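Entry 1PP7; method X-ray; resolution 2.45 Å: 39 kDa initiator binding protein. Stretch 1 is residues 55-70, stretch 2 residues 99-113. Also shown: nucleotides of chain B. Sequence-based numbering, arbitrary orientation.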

# COMPACT_ATOMS: atom_id res chain seq x y z
N ILE C 55 -7.44 6.27 4.68
CA ILE C 55 -6.14 5.61 4.72
C ILE C 55 -5.05 6.47 4.07
O ILE C 55 -4.01 6.79 4.68
CB ILE C 55 -6.19 4.24 4.07
CG1 ILE C 55 -7.24 3.38 4.76
CG2 ILE C 55 -4.82 3.57 4.21
CD1 ILE C 55 -7.38 1.98 4.16
N GLY C 56 -5.26 6.87 2.83
CA GLY C 56 -4.24 7.70 2.24
C GLY C 56 -3.28 6.78 1.50
O GLY C 56 -2.20 6.45 1.99
N LEU C 57 -3.74 6.35 0.32
CA LEU C 57 -3.03 5.49 -0.59
C LEU C 57 -3.79 5.58 -1.90
O LEU C 57 -4.83 4.95 -2.05
CB LEU C 57 -3.04 4.05 -0.07
CG LEU C 57 -2.17 3.10 -0.86
CD1 LEU C 57 -0.85 3.79 -1.08
CD2 LEU C 57 -2.02 1.75 -0.13
N SER C 58 -3.27 6.39 -2.83
CA SER C 58 -3.89 6.58 -4.15
C SER C 58 -2.95 7.00 -5.30
O SER C 58 -1.92 7.63 -5.09
CB SER C 58 -5.08 7.58 -4.07
OG SER C 58 -4.74 8.79 -3.44
N TRP C 59 -3.31 6.61 -6.51
CA TRP C 59 -2.49 6.99 -7.67
C TRP C 59 -2.68 8.48 -7.98
O TRP C 59 -3.79 9.03 -7.91
CB TRP C 59 -2.90 6.21 -8.91
CG TRP C 59 -2.67 4.72 -8.82
CD1 TRP C 59 -3.62 3.75 -8.64
CD2 TRP C 59 -1.40 4.03 -8.96
NE1 TRP C 59 -3.03 2.52 -8.66
CE2 TRP C 59 -1.67 2.66 -8.86
CE3 TRP C 59 -0.08 4.45 -9.16
CZ2 TRP C 59 -0.68 1.71 -8.94
CZ3 TRP C 59 0.91 3.51 -9.25
CH2 TRP C 59 0.60 2.14 -9.13
N ILE C 60 -1.59 9.14 -8.32
CA ILE C 60 -1.72 10.54 -8.71
C ILE C 60 -1.50 10.57 -10.26
O ILE C 60 -1.82 11.53 -10.94
CB ILE C 60 -0.71 11.43 -7.90
CG1 ILE C 60 0.72 11.03 -8.19
CG2 ILE C 60 -0.97 11.23 -6.38
CD1 ILE C 60 1.69 11.66 -7.23
N SER C 61 -0.99 9.48 -10.82
CA SER C 61 -0.83 9.36 -12.26
C SER C 61 -0.78 7.87 -12.60
O SER C 61 -0.96 7.03 -11.70
CB SER C 61 0.44 10.08 -12.74
OG SER C 61 1.61 9.46 -12.27
N ASP C 62 -0.56 7.52 -13.87
CA ASP C 62 -0.46 6.11 -14.26
C ASP C 62 0.72 5.45 -13.52
O ASP C 62 0.75 4.21 -13.34
CB ASP C 62 -0.20 5.94 -15.77
CG ASP C 62 -1.49 5.96 -16.63
OD1 ASP C 62 -2.59 5.59 -16.12
OD2 ASP C 62 -1.37 6.33 -17.84
N THR C 63 1.66 6.28 -13.05
CA THR C 63 2.87 5.73 -12.42
C THR C 63 3.37 6.19 -11.04
O THR C 63 4.40 5.72 -10.57
CB THR C 63 4.05 5.88 -13.38
OG1 THR C 63 4.26 7.27 -13.65
CG2 THR C 63 3.78 5.19 -14.69
N GLU C 64 2.66 7.08 -10.38
CA GLU C 64 3.10 7.55 -9.10
C GLU C 64 1.91 7.45 -8.16
O GLU C 64 0.77 7.58 -8.58
CB GLU C 64 3.60 9.01 -9.22
CG GLU C 64 4.54 9.19 -10.43
CD GLU C 64 5.35 10.53 -10.48
OE1 GLU C 64 6.18 10.67 -11.44
OE2 GLU C 64 5.16 11.41 -9.59
N PHE C 65 2.18 7.22 -6.88
CA PHE C 65 1.12 7.15 -5.88
C PHE C 65 1.62 7.91 -4.67
O PHE C 65 2.82 8.17 -4.52
CB PHE C 65 0.75 5.69 -5.48
CG PHE C 65 1.89 4.86 -4.88
CD1 PHE C 65 2.80 4.16 -5.71
CD2 PHE C 65 1.98 4.68 -3.50
CE1 PHE C 65 3.75 3.30 -5.19
CE2 PHE C 65 2.93 3.81 -2.94
CZ PHE C 65 3.83 3.11 -3.79
N LYS C 66 0.69 8.28 -3.80
CA LYS C 66 1.05 8.98 -2.61
C LYS C 66 0.42 8.15 -1.54
O LYS C 66 -0.55 7.44 -1.82
CB LYS C 66 0.47 10.38 -2.59
CG LYS C 66 -1.06 10.48 -2.84
CD LYS C 66 -1.50 11.90 -2.42
CE LYS C 66 -2.74 12.40 -3.19
NZ LYS C 66 -3.35 13.68 -2.57
N MET C 67 0.93 8.27 -0.32
CA MET C 67 0.38 7.50 0.77
C MET C 67 0.75 8.14 2.08
O MET C 67 1.60 9.02 2.12
CB MET C 67 0.92 6.04 0.73
CG MET C 67 2.35 5.83 1.26
SD MET C 67 2.82 4.02 1.28
CE MET C 67 4.07 3.95 0.11
N LYS C 68 0.05 7.72 3.13
CA LYS C 68 0.35 8.12 4.49
C LYS C 68 0.91 6.80 5.08
O LYS C 68 0.16 5.89 5.43
CB LYS C 68 -0.93 8.57 5.18
CG LYS C 68 -1.42 9.94 4.73
CD LYS C 68 -2.34 10.56 5.77
CE LYS C 68 -2.80 11.96 5.32
NZ LYS C 68 -3.45 12.84 6.37
N LYS C 69 2.23 6.67 5.16
CA LYS C 69 2.79 5.40 5.66
C LYS C 69 2.23 4.98 7.01
O LYS C 69 1.96 3.82 7.24
CB LYS C 69 4.31 5.46 5.70
CG LYS C 69 4.85 5.69 4.33
CD LYS C 69 6.31 5.51 4.26
CE LYS C 69 7.02 6.75 4.76
NZ LYS C 69 8.44 6.40 5.07
N LYS C 70 2.06 5.95 7.89
CA LYS C 70 1.54 5.67 9.20
C LYS C 70 0.24 4.81 9.12
O LYS C 70 0.14 3.81 9.82
CB LYS C 70 1.31 7.00 9.94
CG LYS C 70 1.16 6.87 11.43
CD LYS C 70 1.78 8.06 12.14
CE LYS C 70 1.55 8.00 13.65
NZ LYS C 70 2.12 9.20 14.38
N LYS C 99 5.00 15.38 4.18
CA LYS C 99 4.31 16.67 4.31
C LYS C 99 2.93 16.33 4.82
O LYS C 99 2.11 15.79 4.06
CB LYS C 99 4.14 17.37 2.97
CG LYS C 99 5.29 17.30 1.99
CD LYS C 99 4.91 18.03 0.66
CE LYS C 99 3.54 17.56 0.06
NZ LYS C 99 3.01 18.36 -1.11
N GLY C 100 2.70 16.61 6.10
CA GLY C 100 1.41 16.32 6.69
C GLY C 100 1.15 14.85 6.54
O GLY C 100 0.04 14.43 6.19
N GLY C 101 2.19 14.06 6.76
CA GLY C 101 2.07 12.62 6.65
C GLY C 101 1.97 12.00 5.26
O GLY C 101 1.81 10.79 5.10
N TRP C 102 2.03 12.82 4.24
CA TRP C 102 1.92 12.28 2.90
C TRP C 102 3.30 12.15 2.29
O TRP C 102 4.17 13.03 2.45
CB TRP C 102 1.08 13.18 2.02
CG TRP C 102 -0.34 13.10 2.33
CD1 TRP C 102 -1.05 13.94 3.13
CD2 TRP C 102 -1.26 12.16 1.78
NE1 TRP C 102 -2.39 13.59 3.10
CE2 TRP C 102 -2.55 12.51 2.28
CE3 TRP C 102 -1.13 11.07 0.90
CZ2 TRP C 102 -3.71 11.79 1.94
CZ3 TRP C 102 -2.26 10.36 0.56
CH2 TRP C 102 -3.55 10.72 1.08
N THR C 103 3.48 11.06 1.56
CA THR C 103 4.73 10.79 0.92
C THR C 103 4.34 10.33 -0.50
O THR C 103 3.20 9.90 -0.70
CB THR C 103 5.50 9.84 1.92
OG1 THR C 103 6.87 10.24 1.99
CG2 THR C 103 5.31 8.42 1.65
N GLN C 104 5.21 10.52 -1.50
CA GLN C 104 4.89 10.13 -2.88
C GLN C 104 5.89 9.16 -3.39
O GLN C 104 7.06 9.23 -3.00
CB GLN C 104 4.90 11.33 -3.79
CG GLN C 104 3.53 11.71 -4.26
CD GLN C 104 3.51 13.05 -4.87
OE1 GLN C 104 4.28 13.32 -5.81
NE2 GLN C 104 2.64 13.94 -4.34
N TRP C 105 5.44 8.28 -4.30
CA TRP C 105 6.27 7.19 -4.81
C TRP C 105 6.10 6.71 -6.22
O TRP C 105 5.07 6.93 -6.82
CB TRP C 105 6.06 5.93 -3.96
CG TRP C 105 6.28 6.15 -2.53
CD1 TRP C 105 5.46 6.81 -1.68
CD2 TRP C 105 7.43 5.78 -1.77
NE1 TRP C 105 6.02 6.90 -0.47
CE2 TRP C 105 7.24 6.27 -0.48
CE3 TRP C 105 8.60 5.09 -2.07
CZ2 TRP C 105 8.18 6.09 0.55
CZ3 TRP C 105 9.54 4.91 -1.06
CH2 TRP C 105 9.32 5.42 0.24
N LYS C 106 7.11 5.95 -6.68
CA LYS C 106 7.14 5.30 -7.99
C LYS C 106 8.10 4.10 -7.89
O LYS C 106 8.92 4.03 -7.00
CB LYS C 106 7.56 6.25 -9.12
CG LYS C 106 8.97 6.06 -9.68
CD LYS C 106 9.64 7.40 -9.92
CE LYS C 106 10.63 7.39 -11.11
NZ LYS C 106 11.83 6.55 -10.96
N ARG C 107 7.99 3.15 -8.80
CA ARG C 107 8.83 1.96 -8.77
C ARG C 107 8.70 1.43 -10.17
O ARG C 107 7.59 1.37 -10.70
CB ARG C 107 8.28 0.95 -7.76
CG ARG C 107 9.10 -0.35 -7.70
CD ARG C 107 8.32 -1.51 -7.11
NE ARG C 107 9.17 -2.65 -6.75
CZ ARG C 107 8.87 -3.94 -7.00
NH1 ARG C 107 7.74 -4.29 -7.63
NH2 ARG C 107 9.68 -4.88 -6.58
N SER C 108 9.80 1.04 -10.80
CA SER C 108 9.68 0.62 -12.19
C SER C 108 8.73 -0.59 -12.40
O SER C 108 8.81 -1.59 -11.70
CB SER C 108 11.09 0.41 -12.78
OG SER C 108 11.63 -0.82 -12.32
N GLY C 109 7.82 -0.47 -13.36
CA GLY C 109 6.88 -1.53 -13.64
C GLY C 109 5.74 -1.63 -12.63
O GLY C 109 5.00 -2.63 -12.59
N PHE C 110 5.61 -0.61 -11.79
CA PHE C 110 4.58 -0.59 -10.79
C PHE C 110 3.63 0.58 -11.19
O PHE C 110 3.90 1.77 -10.96
CB PHE C 110 5.24 -0.42 -9.41
CG PHE C 110 4.29 -0.54 -8.26
CD1 PHE C 110 3.56 0.58 -7.82
CD2 PHE C 110 4.05 -1.78 -7.66
CE1 PHE C 110 2.61 0.45 -6.80
CE2 PHE C 110 3.09 -1.90 -6.63
CZ PHE C 110 2.37 -0.79 -6.21
N THR C 111 2.50 0.21 -11.78
CA THR C 111 1.56 1.20 -12.27
C THR C 111 0.12 0.77 -12.06
O THR C 111 -0.15 -0.36 -11.60
CB THR C 111 1.71 1.39 -13.81
OG1 THR C 111 1.24 0.22 -14.51
CG2 THR C 111 3.13 1.56 -14.18
N ARG C 112 -0.77 1.69 -12.46
CA ARG C 112 -2.22 1.53 -12.39
C ARG C 112 -2.57 0.12 -12.82
O ARG C 112 -3.32 -0.53 -12.14
CB ARG C 112 -2.90 2.56 -13.30
CG ARG C 112 -4.44 2.70 -13.18
CD ARG C 112 -4.86 4.03 -12.54
NE ARG C 112 -4.27 5.19 -13.21
CZ ARG C 112 -4.47 6.45 -12.83
NH1 ARG C 112 -5.25 6.72 -11.79
NH2 ARG C 112 -3.93 7.45 -13.51
N ASN C 113 -2.03 -0.35 -13.94
CA ASN C 113 -2.31 -1.72 -14.37
C ASN C 113 -1.12 -2.67 -14.58
O ASN C 113 -1.14 -3.55 -15.44
CB ASN C 113 -3.26 -1.76 -15.60
CG ASN C 113 -2.84 -0.83 -16.71
OD1 ASN C 113 -1.70 -0.90 -17.20
ND2 ASN C 113 -3.76 0.07 -17.12
P DA B 3 9.53 9.99 5.87
OP1 DA B 3 9.56 10.62 4.51
OP2 DA B 3 8.39 9.14 6.28
O5' DA B 3 10.84 9.12 6.03
C5' DA B 3 12.04 9.52 5.40
C4' DA B 3 13.15 8.58 5.80
O4' DA B 3 13.40 8.62 7.23
C3' DA B 3 12.94 7.09 5.46
O3' DA B 3 14.23 6.67 5.09
C2' DA B 3 12.65 6.48 6.82
C1' DA B 3 13.60 7.29 7.66
N9 DA B 3 13.44 7.23 9.12
C8 DA B 3 12.29 7.13 9.88
N7 DA B 3 12.52 7.04 11.18
C5 DA B 3 13.90 7.09 11.28
C6 DA B 3 14.78 7.01 12.39
N6 DA B 3 14.36 6.88 13.66
N1 DA B 3 16.11 7.06 12.14
C2 DA B 3 16.53 7.19 10.86
N3 DA B 3 15.80 7.27 9.73
C4 DA B 3 14.48 7.21 10.02
O HOH W 1 -4.15 -0.29 -9.52
O HOH W 2 5.54 3.46 -10.21
O HOH W 3 -3.90 15.42 5.33
O HOH W 4 1.87 8.99 7.47

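What fastens the two backbones to each other? The strand through Phe-65 and Met-67 runs antiparallel to the strand through Thr-103 and Trp-105, and four main-chain hydrogen bonds join them. Phe-65 and Trp-105 form one reciprocal pair, Phe-65 N to Trp-105 O at 2.9 Å and Trp-105 N to Phe-65 O at 2.6 Å. Met-67 and Thr-103 form the next, with Met-67 N to Thr-103 O and Thr-103 N to Met-67 O both at 2.8 Å. Between these pairs Lys-66 faces Gln-104 without hydrogen bonds, and their CA atoms come within 4.0 Å. Here the carbonyls meet CA hydrogens instead: Lys-66 CA lies 3.0 Å from Thr-103 O, and Gln-104 CA 3.3 Å from Phe-65 O.

How does the contact continue past the paired strands? Arg-112 N donates to Asp-62 O at 3.1 Å, and the two side chains add a salt bridge, with Asp-62 OD1 3.4 Å from Arg-112 NE. That bond is long and weak as a hydrogen bond, so the charges supplement the main-chain link. Water joins the stretches as well: one molecule accepts from Trp-59 NE1 at 3.1 Å and donates to Arg-112 O at 2.8 Å.

What fills the sheet face that carries Phe-65, Met-67, Thr-103 and Trp-105? Mostly flat rings and a flexible thioether, which pack closely. Trp-105 CB sits over the Phe-65 ring, 3.6 Å from Phe-65 CZ, while Met-67 CE lies over the Trp-105 ring, 3.6 Å from Trp-105 CD1. The Phe-65 and Trp-105 rings are nearly parallel but slid apart. Phe-110 extends the aromatic cluster, its CE1 3.5 Å from both Phe-65 CE1 and Trp-59 CH2, with its ring oblique to each neighbour.

Why do long lysines suit the neighbourhood of Trp-102? Their methylenes can lie along an indole while their ammonium groups remain free for polar or cation-pi contacts. Lys-68 CG packs over the six-membered ring of Trp-102, and Lys-66 NZ stands over that ring 4.7 Å from its centroid, making a cation-pi interaction. One water accepts from both Lys-68 NZ, at 2.8 Å, and Trp-102 NE1, at 3.3 Å. Gly-56 CA comes within 3.3 Å of Trp-102 CH2; a CB there would crowd this ring and clash with Lys-68 CG, and the backbone angles themselves call for glycine. In all, the contact buries 1246 Å², counting both stretches.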